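Local coordinates for lysosome-associated membrane glycoprotein 2 (Mus musculus, PDB 5GV3) that regulates lysosomal lumen pH by directly inhibiting the proton channel TMEM175 and contributes to lysosome biogenesis and autophagy, at residues Ile60-Gln63 against Ser69-Val72. Sequence-based numbering, arbitrary orientation.
Sequences IMIQ and SWAV
Ile62 and Trp70 face each other as a hydrogen-bonded antiparallel pair, and their side chains run alongside one another into the buried side of the sheet. The six-membered part of the indole does the touching: Ile62 CG1 lies 3.8 Å from Trp70 CE3, while the CG2 methyl of Ile60 reaches the ring edge, 4.0 Å from Trp70 CZ3 and close to the ring plane. Trp70 can span both isoleucines because chi1 180°, with CG anti to the backbone N, sends the indole along the sheet toward Ile60 and chi2 91° turns CE3 and CZ3 to the isoleucines. At the next hydrogen-bonded pair, Val72 CG1 packs 3.7 Å from Ile60 CB. Beneath these apolar contacts, Ile62 N gives Trp70 O a short, nearly straight bond (2.7 Å), and Trp70 N returns a more bent one (139°) to Ile62 O, 2.8 Å away; Ile60 and Val72 form a second, longer reciprocal pair. Met61 CG meets Ala71 CB loosely on the other face. Farther out, Tyr140 OH bonds Trp70 NE1, Phe22 meets the indole ring, and Leu14, Ala16, Trp18 and Met20 of strand 11-28 cover this apolar face. The result is a beta hairpin at one side of a four-stranded antiparallel sheet, packed against strand 11-28 of the second sheet in the beta-prism fold of LAMP lumenal domains, here the first.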
loop_
_atom_site.group_PDB
_atom_site.type_symbol
_atom_site.label_atom_id
_atom_site.label_comp_id
_atom_site.label_asym_id
_atom_site.label_seq_id
_atom_site.Cartn_x
_atom_site.Cartn_y
_atom_site.Cartn_z
ATOM N N ILE A 60 3.319 6.141 -4.245
ATOM C CA ILE A 60 4.004 5.655 -3.067
ATOM C C ILE A 60 4.587 4.285 -3.338
ATOM O O ILE A 60 3.920 3.410 -3.891
ATOM C CB ILE A 60 3.076 5.579 -1.854
ATOM C CG1 ILE A 60 2.757 6.985 -1.341
ATOM C CG2 ILE A 60 3.703 4.762 -0.745
ATOM C CD1 ILE A 60 1.682 6.976 -0.263
ATOM N N MET A 61 5.848 4.115 -2.960
ATOM C CA MET A 61 6.506 2.824 -3.068
ATOM C C MET A 61 7.099 2.397 -1.728
ATOM O O MET A 61 7.707 3.193 -1.031
ATOM C CB MET A 61 7.588 2.870 -4.142
ATOM C CG MET A 61 7.053 3.251 -5.510
ATOM S SD MET A 61 8.337 3.336 -6.767
ATOM C CE MET A 61 8.817 1.609 -6.851
ATOM N N ILE A 62 6.854 1.152 -1.340
ATOM C CA ILE A 62 7.364 0.640 -0.078
ATOM C C ILE A 62 8.221 -0.597 -0.322
ATOM O O ILE A 62 7.798 -1.505 -1.025
ATOM C CB ILE A 62 6.217 0.306 0.886
ATOM C CG1 ILE A 62 5.389 1.568 1.181
ATOM C CG2 ILE A 62 6.756 -0.323 2.163
ATOM C CD1 ILE A 62 6.154 2.656 1.953
ATOM N N GLN A 63 9.427 -0.630 0.233
ATOM C CA GLN A 63 10.255 -1.835 0.147
ATOM C C GLN A 63 10.500 -2.391 1.541
ATOM O O GLN A 63 10.622 -1.644 2.506
ATOM C CB GLN A 63 11.597 -1.562 -0.548
ATOM C CG GLN A 63 11.500 -0.769 -1.835
ATOM C CD GLN A 63 11.287 0.718 -1.588
ATOM O OE1 GLN A 63 11.835 1.285 -0.646
ATOM N NE2 GLN A 63 10.472 1.345 -2.419
ATOM N N SER A 69 7.934 -5.798 -2.036
ATOM C CA SER A 69 7.808 -4.408 -2.422
ATOM C C SER A 69 6.324 -4.149 -2.669
ATOM O O SER A 69 5.559 -5.077 -2.928
ATOM C CB SER A 69 8.643 -4.095 -3.662
ATOM O OG SER A 69 8.204 -4.844 -4.772
ATOM N N TRP A 70 5.919 -2.890 -2.561
ATOM C CA TRP A 70 4.511 -2.531 -2.635
ATOM C C TRP A 70 4.390 -1.129 -3.203
ATOM O O TRP A 70 5.213 -0.256 -2.909
ATOM C CB TRP A 70 3.862 -2.627 -1.251
ATOM C CG TRP A 70 2.409 -2.267 -1.210
ATOM C CD1 TRP A 70 1.353 -3.109 -1.365
ATOM C CD2 TRP A 70 1.855 -0.959 -1.008
ATOM N NE1 TRP A 70 0.172 -2.413 -1.261
ATOM C CE2 TRP A 70 0.452 -1.091 -1.046
ATOM C CE3 TRP A 70 2.409 0.310 -0.794
ATOM C CZ2 TRP A 70 -0.407 0.004 -0.882
ATOM C CZ3 TRP A 70 1.552 1.393 -0.624
ATOM C CH2 TRP A 70 0.162 1.229 -0.665
ATOM N N ALA A 71 3.372 -0.906 -4.024
ATOM C CA ALA A 71 3.212 0.391 -4.674
ATOM C C ALA A 71 1.742 0.743 -4.872
ATOM O O ALA A 71 0.881 -0.137 -4.876
ATOM C CB ALA A 71 3.950 0.407 -6.015
ATOM N N VAL A 72 1.474 2.032 -5.062
ATOM C CA VAL A 72 0.120 2.522 -5.306
ATOM C C VAL A 72 0.160 3.793 -6.150
ATOM O O VAL A 72 1.106 4.572 -6.079
ATOM C CB VAL A 72 -0.647 2.782 -3.974
ATOM C CG1 VAL A 72 0.104 3.760 -3.075
ATOM C CG2 VAL A 72 -2.084 3.253 -4.231
#